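Local coordinates for calcium uptake protein 2, mitochondrial (PDB 6LB7) that binds calcium through an EF-hand and probably helps to regulate calcium uptake into mitochondria, at residues Y84-F89 against R119-L124; E205-W210 against D240-F245; V269-F274 against T293-F298. All coordinates share one frame; numbering follows the deposited sequence.

Contact 1. Residues Y84-F89 against R119-L124; sequences YTEYLF and REFFKL. With CA (calcium ion), chain F.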
loop_
_atom_site.group_PDB
_atom_site.type_symbol
_atom_site.label_atom_id
_atom_site.label_comp_id
_atom_site.label_asym_id
_atom_site.label_seq_id
_atom_site.Cartn_x
_atom_site.Cartn_y
_atom_site.Cartn_z
ATOM N N TYR B 84 -15.373 -20.727 8.510
ATOM C CA TYR B 84 -13.958 -20.383 8.351
ATOM C C TYR B 84 -13.779 -19.197 7.408
ATOM O O TYR B 84 -12.993 -18.280 7.681
ATOM C CB TYR B 84 -13.169 -21.597 7.837
ATOM C CG TYR B 84 -11.713 -21.283 7.614
ATOM C CD1 TYR B 84 -10.919 -20.859 8.668
ATOM C CD2 TYR B 84 -11.132 -21.386 6.355
ATOM C CE1 TYR B 84 -9.587 -20.555 8.494
ATOM C CE2 TYR B 84 -9.780 -21.081 6.168
ATOM C CZ TYR B 84 -9.017 -20.668 7.250
ATOM O OH TYR B 84 -7.678 -20.350 7.119
ATOM N N THR B 85 -14.494 -19.212 6.282
ATOM C CA THR B 85 -14.496 -18.096 5.336
ATOM C C THR B 85 -14.851 -16.786 6.028
ATOM O O THR B 85 -14.179 -15.756 5.857
ATOM C CB THR B 85 -15.509 -18.383 4.219
ATOM O OG1 THR B 85 -15.066 -19.504 3.433
ATOM C CG2 THR B 85 -15.698 -17.169 3.330
ATOM N N GLU B 86 -15.918 -16.813 6.818
ATOM C CA GLU B 86 -16.388 -15.599 7.472
ATOM C C GLU B 86 -15.421 -15.143 8.566
ATOM O O GLU B 86 -15.207 -13.940 8.745
ATOM C CB GLU B 86 -17.790 -15.858 8.018
ATOM C CG GLU B 86 -18.769 -16.208 6.902
ATOM C CD GLU B 86 -20.137 -16.612 7.427
ATOM O OE1 GLU B 86 -20.218 -17.065 8.593
ATOM O OE2 GLU B 86 -21.127 -16.484 6.669
ATOM N N TYR B 87 -14.810 -16.090 9.278
ATOM C CA TYR B 87 -13.763 -15.774 10.255
ATOM C C TYR B 87 -12.612 -14.990 9.611
ATOM O O TYR B 87 -12.197 -13.944 10.120
ATOM C CB TYR B 87 -13.285 -17.091 10.902
ATOM C CG TYR B 87 -11.954 -17.061 11.625
ATOM C CD1 TYR B 87 -10.822 -17.647 11.061
ATOM C CD2 TYR B 87 -11.829 -16.467 12.885
ATOM C CE1 TYR B 87 -9.590 -17.631 11.740
ATOM C CE2 TYR B 87 -10.601 -16.433 13.558
ATOM C CZ TYR B 87 -9.496 -17.017 12.984
ATOM O OH TYR B 87 -8.296 -17.002 13.650
ATOM N N LEU B 88 -12.114 -15.454 8.461
ATOM C CA LEU B 88 -11.042 -14.726 7.777
ATOM C C LEU B 88 -11.499 -13.342 7.325
ATOM O O LEU B 88 -10.737 -12.373 7.398
ATOM C CB LEU B 88 -10.540 -15.522 6.573
ATOM C CG LEU B 88 -9.905 -16.897 6.803
ATOM C CD1 LEU B 88 -9.327 -17.379 5.475
ATOM C CD2 LEU B 88 -8.827 -16.812 7.895
ATOM N N PHE B 89 -12.736 -13.235 6.840
ATOM C CA PHE B 89 -13.255 -11.938 6.425
ATOM C C PHE B 89 -13.307 -10.955 7.591
ATOM O O PHE B 89 -12.873 -9.800 7.468
ATOM C CB PHE B 89 -14.640 -12.111 5.801
ATOM C CG PHE B 89 -15.288 -10.816 5.444
ATOM C CD1 PHE B 89 -16.369 -10.349 6.166
ATOM C CD2 PHE B 89 -14.779 -10.043 4.412
ATOM C CE1 PHE B 89 -16.953 -9.137 5.835
ATOM C CE2 PHE B 89 -15.348 -8.837 4.091
ATOM C CZ PHE B 89 -16.435 -8.387 4.802
ATOM N N ARG B 119 -25.188 -13.811 -3.313
ATOM C CA ARG B 119 -24.382 -14.466 -4.345
ATOM C C ARG B 119 -22.993 -13.852 -4.441
ATOM O O ARG B 119 -22.006 -14.558 -4.683
ATOM C CB ARG B 119 -25.095 -14.372 -5.699
ATOM C CG ARG B 119 -24.163 -14.397 -6.907
ATOM C CD ARG B 119 -24.908 -14.113 -8.233
ATOM N NE ARG B 119 -25.662 -12.863 -8.180
ATOM C CZ ARG B 119 -26.966 -12.789 -7.938
ATOM N NH1 ARG B 119 -27.664 -13.892 -7.729
ATOM N NH2 ARG B 119 -27.575 -11.614 -7.894
ATOM N N GLU B 120 -22.894 -12.535 -4.253
ATOM C CA GLU B 120 -21.591 -11.882 -4.269
ATOM C C GLU B 120 -20.787 -12.200 -3.009
ATOM O O GLU B 120 -19.565 -12.358 -3.072
ATOM C CB GLU B 120 -21.777 -10.378 -4.413
ATOM C CG GLU B 120 -22.327 -9.993 -5.795
ATOM C CD GLU B 120 -22.684 -8.527 -5.868
ATOM O OE1 GLU B 120 -23.283 -8.017 -4.894
ATOM O OE2 GLU B 120 -22.371 -7.895 -6.896
ATOM N N PHE B 121 -21.450 -12.273 -1.855
ATOM C CA PHE B 121 -20.742 -12.635 -0.628
ATOM C C PHE B 121 -20.223 -14.058 -0.716
ATOM O O PHE B 121 -19.170 -14.377 -0.159
ATOM C CB PHE B 121 -21.674 -12.471 0.569
ATOM C CG PHE B 121 -20.982 -12.462 1.900
ATOM C CD1 PHE B 121 -20.157 -11.407 2.261
ATOM C CD2 PHE B 121 -21.182 -13.501 2.806
ATOM C CE1 PHE B 121 -19.533 -11.383 3.505
ATOM C CE2 PHE B 121 -20.557 -13.491 4.053
ATOM C CZ PHE B 121 -19.738 -12.427 4.402
ATOM N N PHE B 122 -20.939 -14.917 -1.445
ATOM C CA PHE B 122 -20.558 -16.311 -1.590
ATOM C C PHE B 122 -19.248 -16.476 -2.346
ATOM O O PHE B 122 -18.633 -17.542 -2.280
ATOM C CB PHE B 122 -21.690 -17.078 -2.296
ATOM C CG PHE B 122 -21.494 -18.562 -2.300
ATOM C CD1 PHE B 122 -21.719 -19.302 -1.148
ATOM C CD2 PHE B 122 -21.074 -19.217 -3.443
ATOM C CE1 PHE B 122 -21.536 -20.675 -1.133
ATOM C CE2 PHE B 122 -20.886 -20.594 -3.442
ATOM C CZ PHE B 122 -21.118 -21.325 -2.283
ATOM N N LYS B 123 -18.802 -15.447 -3.057
ATOM C CA LYS B 123 -17.508 -15.517 -3.718
ATOM C C LYS B 123 -16.377 -15.793 -2.730
ATOM O O LYS B 123 -15.401 -16.468 -3.083
ATOM C CB LYS B 123 -17.246 -14.213 -4.472
ATOM C CG LYS B 123 -15.938 -14.198 -5.266
ATOM C CD LYS B 123 -15.678 -12.824 -5.882
ATOM C CE LYS B 123 -15.359 -11.781 -4.808
ATOM N NZ LYS B 123 -15.560 -10.365 -5.273
ATOM N N LEU B 124 -16.475 -15.276 -1.499
ATOM C CA LEU B 124 -15.417 -15.538 -0.520
ATOM C C LEU B 124 -15.304 -17.034 -0.231
ATOM O O LEU B 124 -14.196 -17.586 -0.179
ATOM C CB LEU B 124 -15.679 -14.751 0.770
ATOM C CG LEU B 124 -15.819 -13.223 0.613
ATOM C CD1 LEU B 124 -16.132 -12.536 1.935
ATOM C CD2 LEU B 124 -14.581 -12.600 -0.033
HETATM CA CA CA F . -23.933 -6.188 -6.236
HETATM O O HOH W 1 -25.971 -7.683 -6.910
#
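Thr85, Phe89, Phe121 and Leu124 make the tight part of this contact. The CG2 methyl of Thr85 presses on CB of Leu124 at 3.5 Å. One turn further along its helix, Phe89 receives both Phe121 and Leu124. Its CG is anti to the backbone N (chi1 176°), which carries the ring out to the second helix. Phe121 points its edge at one face of Phe89 in a T-shaped stack. The planes are 89° apart and the centroids 5.7 Å apart, and CE1 of Phe121 sits toward the rim of that face. CD1 of Leu124 lies 3.8 Å from CD2 of Phe89.

Glu86 makes a looser border. Its extended chain brings OE2 to the edge of Phe121, 4.0 Å from CE2. The carboxylate is held elsewhere, by Thr156 through OE2 and by the backbone N of Ser83 through OE1. Phe122 points away from the first helix and is exposed, as is Arg119, which marks the solvent side.

Glu120 faces the metal instead. It binds the calcium ion with both oxygens, OE1 and OE2 each at 2.4 Å from it. Asp109, Asp111, Asn113, the carbonyl O of Met115 and a water complete the EF-hand site. Phe121, the residue right after this ligand, packs into the core.

The two segments, on helices 84-94 and 118-129, cross at 88°. Leu124 and Thr85 also pack on aromatic side chains of a different protein chain. Helix 157-163 lies beside Glu86, and strand 115-116, just before helix 118-129, pairs antiparallel with strand 171-172.

Contact 2. Residues E205-W210 against D240-F245; sequences EDFAEW and DEFKSF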
loop_
_atom_site.group_PDB
_atom_site.type_symbol
_atom_site.label_atom_id
_atom_site.label_comp_id
_atom_site.label_asym_id
_atom_site.label_seq_id
_atom_site.Cartn_x
_atom_site.Cartn_y
_atom_site.Cartn_z
ATOM N N GLU B 205 -0.532 0.731 33.553
ATOM C CA GLU B 205 0.049 -0.594 33.363
ATOM C C GLU B 205 -0.955 -1.610 32.826
ATOM O O GLU B 205 -0.528 -2.617 32.259
ATOM C CB GLU B 205 0.695 -1.109 34.662
ATOM C CG GLU B 205 -0.237 -1.541 35.764
ATOM C CD GLU B 205 0.516 -2.215 36.909
ATOM O OE1 GLU B 205 1.737 -1.985 37.038
ATOM O OE2 GLU B 205 -0.104 -2.978 37.678
ATOM N N ASP B 206 -2.272 -1.388 33.000
ATOM C CA ASP B 206 -3.252 -2.234 32.300
ATOM C C ASP B 206 -3.171 -2.024 30.791
ATOM O O ASP B 206 -3.291 -2.974 30.015
ATOM C CB ASP B 206 -4.695 -1.937 32.753
ATOM C CG ASP B 206 -4.919 -2.067 34.259
ATOM O OD1 ASP B 206 -4.257 -2.870 34.915
ATOM O OD2 ASP B 206 -5.818 -1.366 34.792
ATOM N N PHE B 207 -3.018 -0.774 30.353
ATOM C CA PHE B 207 -2.825 -0.509 28.932
ATOM C C PHE B 207 -1.516 -1.126 28.435
ATOM O O PHE B 207 -1.452 -1.677 27.328
ATOM C CB PHE B 207 -2.858 1.004 28.695
ATOM C CG PHE B 207 -2.516 1.407 27.290
ATOM C CD1 PHE B 207 -3.440 1.248 26.273
ATOM C CD2 PHE B 207 -1.263 1.932 26.985
ATOM C CE1 PHE B 207 -3.124 1.602 24.963
ATOM C CE2 PHE B 207 -0.936 2.272 25.677
ATOM C CZ PHE B 207 -1.873 2.115 24.668
ATOM N N ALA B 208 -0.474 -1.083 29.256
ATOM C CA ALA B 208 0.770 -1.739 28.870
ATOM C C ALA B 208 0.572 -3.242 28.717
ATOM O O ALA B 208 1.100 -3.849 27.781
ATOM C CB ALA B 208 1.864 -1.443 29.896
ATOM N N GLU B 209 -0.191 -3.862 29.627
ATOM C CA GLU B 209 -0.467 -5.296 29.505
ATOM C C GLU B 209 -1.208 -5.615 28.222
ATOM O O GLU B 209 -0.900 -6.613 27.557
ATOM C CB GLU B 209 -1.294 -5.798 30.683
ATOM C CG GLU B 209 -0.608 -5.846 32.010
ATOM C CD GLU B 209 -1.614 -6.101 33.113
ATOM O OE1 GLU B 209 -1.356 -5.716 34.266
ATOM O OE2 GLU B 209 -2.694 -6.659 32.809
ATOM N N TRP B 210 -2.219 -4.807 27.874
ATOM C CA TRP B 210 -2.863 -4.982 26.574
ATOM C C TRP B 210 -1.845 -4.857 25.441
ATOM O O TRP B 210 -1.790 -5.692 24.531
ATOM C CB TRP B 210 -3.985 -3.947 26.406
ATOM C CG TRP B 210 -4.534 -3.917 25.012
ATOM C CD1 TRP B 210 -5.512 -4.738 24.487
ATOM C CD2 TRP B 210 -4.164 -3.012 23.960
ATOM N NE1 TRP B 210 -5.755 -4.399 23.184
ATOM C CE2 TRP B 210 -4.942 -3.342 22.838
ATOM C CE3 TRP B 210 -3.239 -1.965 23.859
ATOM C CZ2 TRP B 210 -4.821 -2.667 21.614
ATOM C CZ3 TRP B 210 -3.117 -1.290 22.636
ATOM C CH2 TRP B 210 -3.908 -1.647 21.533
ATOM N N ASP B 240 -12.527 6.111 25.679
ATOM C CA ASP B 240 -12.365 6.920 24.472
ATOM C C ASP B 240 -10.894 7.099 24.118
ATOM O O ASP B 240 -10.527 7.051 22.942
ATOM C CB ASP B 240 -13.036 8.291 24.637
ATOM C CG ASP B 240 -14.547 8.227 24.441
ATOM O OD1 ASP B 240 -15.011 7.255 23.813
ATOM O OD2 ASP B 240 -15.265 9.139 24.916
ATOM N N GLU B 241 -10.041 7.336 25.117
ATOM C CA GLU B 241 -8.614 7.443 24.840
ATOM C C GLU B 241 -8.062 6.117 24.335
ATOM O O GLU B 241 -7.198 6.092 23.449
ATOM C CB GLU B 241 -7.864 7.913 26.095
ATOM C CG GLU B 241 -8.246 9.336 26.515
ATOM C CD GLU B 241 -7.721 9.746 27.898
ATOM O OE1 GLU B 241 -7.409 8.862 28.736
ATOM O OE2 GLU B 241 -7.636 10.965 28.149
ATOM N N PHE B 242 -8.544 5.001 24.886
ATOM C CA PHE B 242 -8.109 3.702 24.400
ATOM C C PHE B 242 -8.552 3.495 22.962
ATOM O O PHE B 242 -7.764 3.036 22.124
ATOM C CB PHE B 242 -8.654 2.597 25.311
ATOM C CG PHE B 242 -8.300 1.214 24.867
ATOM C CD1 PHE B 242 -9.279 0.367 24.382
ATOM C CD2 PHE B 242 -6.985 0.751 24.958
ATOM C CE1 PHE B 242 -8.972 -0.914 23.993
ATOM C CE2 PHE B 242 -6.661 -0.541 24.563
ATOM C CZ PHE B 242 -7.646 -1.377 24.079
ATOM N N LYS B 243 -9.808 3.837 22.651
ATOM C CA LYS B 243 -10.307 3.678 21.286
ATOM C C LYS B 243 -9.468 4.473 20.292
ATOM O O LYS B 243 -9.198 3.997 19.182
ATOM C CB LYS B 243 -11.781 4.108 21.187
ATOM C CG LYS B 243 -12.763 3.152 21.834
ATOM C CD LYS B 243 -14.210 3.699 21.801
ATOM C CE LYS B 243 -15.167 2.649 22.316
ATOM N NZ LYS B 243 -16.593 3.059 22.293
ATOM N N SER B 244 -9.040 5.680 20.672
ATOM C CA SER B 244 -8.226 6.496 19.767
ATOM C C SER B 244 -6.901 5.820 19.458
ATOM O O SER B 244 -6.441 5.852 18.313
ATOM C CB SER B 244 -7.957 7.882 20.357
ATOM O OG SER B 244 -9.186 8.531 20.582
ATOM N N PHE B 245 -6.260 5.228 20.471
ATOM C CA PHE B 245 -5.033 4.491 20.202
ATOM C C PHE B 245 -5.290 3.314 19.287
ATOM O O PHE B 245 -4.492 3.046 18.380
ATOM C CB PHE B 245 -4.371 3.991 21.480
ATOM C CG PHE B 245 -3.007 3.418 21.237
ATOM C CD1 PHE B 245 -1.896 4.256 21.186
ATOM C CD2 PHE B 245 -2.837 2.048 21.010
ATOM C CE1 PHE B 245 -0.634 3.740 20.945
ATOM C CE2 PHE B 245 -1.575 1.513 20.759
ATOM C CZ PHE B 245 -0.465 2.375 20.724
#
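Trp210 takes Phe242 on one face, and Phe245 takes Phe207 on one face. These four rings form an aromatic cluster between helices 204-211 and 239-249. CE2 of Phe242 stands 3.5 Å above the indole plane, over its centre, in an edge-to-face stack with planes at 80°. In the second T-shaped pair, CZ of Phe207 points at the centre of the Phe245 face. The two pairs therefore work in opposite senses: each helix gives one edge and one face.

The edges close the cluster. Phe207 and Phe242 meet edge to edge, CD1 to CD2, at 3.8 Å. Trp210 and Phe245 meet rim to rim, neither over the face of the other. Trp210 has CG anti to the backbone N (chi1 170°), which carries the indole toward the second helix; the three phenylalanines have the same first torsion. That reach suits short segments whose axes are 12.6 Å apart and only 30° from parallel.

Outside the two segments, Trp210 stacks edge-to-face with Phe195 and makes a cation-pi contact with Arg318. Its NE1 donates to OE1 of Glu191. An alanine in place of Trp210 would probably open a gap beside Phe242 and leave Glu191 without this indole partner. Helix 288-298 packs against Phe207 and Phe245. At the rim of the indole, CZ3 of Trp210 lies 3.7 Å from CE2 of Phe245.

Contact 3. Residues V269-F274 against T293-F298; sequences VRLAEF and TVFKIF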
loop_
_atom_site.group_PDB
_atom_site.type_symbol
_atom_site.label_atom_id
_atom_site.label_comp_id
_atom_site.label_asym_id
_atom_site.label_seq_id
_atom_site.Cartn_x
_atom_site.Cartn_y
_atom_site.Cartn_z
ATOM N N VAL B 269 13.432 10.672 17.370
ATOM C CA VAL B 269 11.981 10.726 17.508
ATOM C C VAL B 269 11.693 11.041 18.972
ATOM O O VAL B 269 11.544 10.153 19.815
ATOM C CB VAL B 269 11.319 9.433 17.051
ATOM C CG1 VAL B 269 9.808 9.566 17.157
ATOM C CG2 VAL B 269 11.728 9.147 15.642
ATOM N N ARG B 270 11.627 12.325 19.282
ATOM C CA ARG B 270 11.144 12.733 20.581
ATOM C C ARG B 270 9.645 12.948 20.497
ATOM O O ARG B 270 9.002 12.707 19.470
ATOM C CB ARG B 270 11.840 14.003 21.068
ATOM C CG ARG B 270 13.258 13.791 21.491
ATOM C CD ARG B 270 13.854 15.084 22.001
ATOM N NE ARG B 270 15.214 15.216 21.502
ATOM C CZ ARG B 270 16.258 14.570 22.006
ATOM N NH1 ARG B 270 16.119 13.753 23.044
ATOM N NH2 ARG B 270 17.456 14.749 21.464
ATOM N N LEU B 271 9.091 13.458 21.581
ATOM C CA LEU B 271 7.645 13.485 21.661
ATOM C C LEU B 271 7.052 14.363 20.563
ATOM O O LEU B 271 6.056 13.984 19.934
ATOM C CB LEU B 271 7.247 13.931 23.065
ATOM C CG LEU B 271 5.859 14.014 23.528
ATOM C CD1 LEU B 271 5.262 15.084 22.896
ATOM C CD2 LEU B 271 5.056 12.792 23.272
ATOM N N ALA B 272 7.689 15.502 20.234
ATOM C CA ALA B 272 7.184 16.347 19.154
ATOM C C ALA B 272 7.220 15.633 17.800
ATOM O O ALA B 272 6.322 15.824 16.969
ATOM C CB ALA B 272 7.979 17.655 19.074
ATOM N N GLU B 273 8.261 14.842 17.537
ATOM C CA GLU B 273 8.293 14.083 16.287
ATOM C C GLU B 273 7.195 13.030 16.273
ATOM O O GLU B 273 6.490 12.858 15.269
ATOM C CB GLU B 273 9.656 13.416 16.090
ATOM C CG GLU B 273 10.764 14.367 15.652
ATOM C CD GLU B 273 11.188 15.291 16.765
ATOM O OE1 GLU B 273 11.510 16.458 16.462
ATOM O OE2 GLU B 273 11.183 14.850 17.940
ATOM N N PHE B 274 7.045 12.314 17.382
ATOM C CA PHE B 274 6.019 11.285 17.477
ATOM C C PHE B 274 4.649 11.882 17.218
ATOM O O PHE B 274 3.884 11.377 16.387
ATOM C CB PHE B 274 6.098 10.632 18.859
ATOM C CG PHE B 274 5.277 9.375 18.998
ATOM C CD1 PHE B 274 5.816 8.138 18.699
ATOM C CD2 PHE B 274 3.977 9.435 19.445
ATOM C CE1 PHE B 274 5.058 6.977 18.841
ATOM C CE2 PHE B 274 3.214 8.279 19.595
ATOM C CZ PHE B 274 3.752 7.060 19.300
ATOM N N THR B 293 2.878 6.783 28.459
ATOM C CA THR B 293 3.087 5.348 28.625
ATOM C C THR B 293 3.966 4.780 27.519
ATOM O O THR B 293 4.869 3.972 27.782
ATOM C CB THR B 293 1.736 4.620 28.659
ATOM O OG1 THR B 293 0.978 5.089 29.775
ATOM C CG2 THR B 293 1.949 3.121 28.804
ATOM N N VAL B 294 3.700 5.170 26.272
ATOM C CA VAL B 294 4.508 4.675 25.156
ATOM C C VAL B 294 5.976 5.036 25.357
ATOM O O VAL B 294 6.869 4.197 25.179
ATOM C CB VAL B 294 3.978 5.221 23.821
ATOM C CG1 VAL B 294 5.028 5.031 22.727
ATOM C CG2 VAL B 294 2.683 4.526 23.451
ATOM N N PHE B 295 6.250 6.285 25.749
ATOM C CA PHE B 295 7.638 6.709 25.910
ATOM C C PHE B 295 8.292 6.067 27.131
ATOM O O PHE B 295 9.463 5.692 27.074
ATOM C CB PHE B 295 7.731 8.234 25.965
ATOM C CG PHE B 295 7.920 8.864 24.614
ATOM C CD1 PHE B 295 9.172 9.295 24.208
ATOM C CD2 PHE B 295 6.849 8.979 23.734
ATOM C CE1 PHE B 295 9.352 9.854 22.952
ATOM C CE2 PHE B 295 7.019 9.539 22.470
ATOM C CZ PHE B 295 8.267 9.972 22.078
ATOM N N LYS B 296 7.562 5.905 28.239
ATOM C CA LYS B 296 8.177 5.219 29.377
ATOM C C LYS B 296 8.556 3.787 29.018
ATOM O O LYS B 296 9.586 3.277 29.477
ATOM C CB LYS B 296 7.254 5.230 30.598
ATOM C CG LYS B 296 6.954 6.613 31.169
ATOM C CD LYS B 296 8.057 7.115 32.074
ATOM C CE LYS B 296 7.586 8.323 32.884
ATOM N NZ LYS B 296 6.401 7.981 33.728
ATOM N N ILE B 297 7.740 3.112 28.207
ATOM C CA ILE B 297 8.035 1.714 27.872
ATOM C C ILE B 297 9.154 1.609 26.838
ATOM O O ILE B 297 10.017 0.723 26.926
ATOM C CB ILE B 297 6.770 0.992 27.366
ATOM C CG1 ILE B 297 5.660 0.962 28.433
ATOM C CG2 ILE B 297 7.112 -0.431 26.912
ATOM C CD1 ILE B 297 4.321 0.434 27.872
ATOM N N PHE B 298 9.134 2.464 25.813
ATOM C CA PHE B 298 10.008 2.293 24.661
ATOM C C PHE B 298 11.082 3.380 24.544
ATOM O O PHE B 298 11.746 3.462 23.512
ATOM C CB PHE B 298 9.176 2.223 23.374
ATOM C CG PHE B 298 8.218 1.044 23.325
ATOM C CD1 PHE B 298 6.877 1.209 23.655
ATOM C CD2 PHE B 298 8.661 -0.216 22.938
ATOM C CE1 PHE B 298 5.988 0.143 23.612
ATOM C CE2 PHE B 298 7.776 -1.296 22.890
ATOM C CZ PHE B 298 6.439 -1.114 23.223
#
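Phe295 pushes its ring into the start of helix 271-282, against Leu271 and Phe274. The surroundings are consistent with a pair of EF-hand-like helix-loop-helix units. Helices 252-264 and 271-282 would form one, and helices 288-298 and 308-320 the other. The backbone bonding of Val269 with Leu306 fits the short link that joins the loops of such a pair.

The conformation of Phe295 sets the contact. Its chi1 of -90° is swung well away from the usual staggered position, and the ring lies end-on to the first turn of the other helix. CZ reaches backbone there, 3.6 Å from CA of Leu271. CE1 comes 3.8 Å from the carbonyl O of Val269, which lies near the ring plane at the edge.

CB of Leu271 sits over one face of Phe295, and its CD2 lies 3.9 Å from CE2 of that ring. Phe274 has CG anti to the backbone N, which turns its ring toward the second helix. Its CB meets the edge of Phe295 in plane, while its own face receives that edge. The ring planes are 78° apart and the centroids 5.7 Å apart. At its far end, CZ of Phe274 rests 4.2 Å from CG1 of Val294. Phe255 adds another edge-to-face contact to Phe274.

The helix start is held by Glu273, whose chain folds back at chi2 72°. Arg270 is at the N-cap position, and the Glu273 carboxylate takes up its backbone N-H. OE1 of Glu273 pairs with Arg267. OE2 is met on its anti side, somewhat out of the carboxylate plane, by the backbone N of Arg270 at 2.9 Å.

The three contacts follow one another along the chain without overlap. Contact 1 lies on the other side of the chain's centre from contacts 2 and 3, with centres about 31 Å and 40 Å away. It shares no helix with them. Contacts 2 and 3 are neighbours, about 15 Å between centres, and they touch. CB of Ala208 lies 3.7 Å from CD1 of Ile297, so helix 204-211 packs directly on helix 288-298. Helix 288-298 belongs to contact 3 and also packs on contact 2. The calcium ion belongs to the part with contact 1, while contacts 2 and 3 appear to belong to one continuous helical core. Helix 173-196 lies between contacts 1 and 2 in sequence.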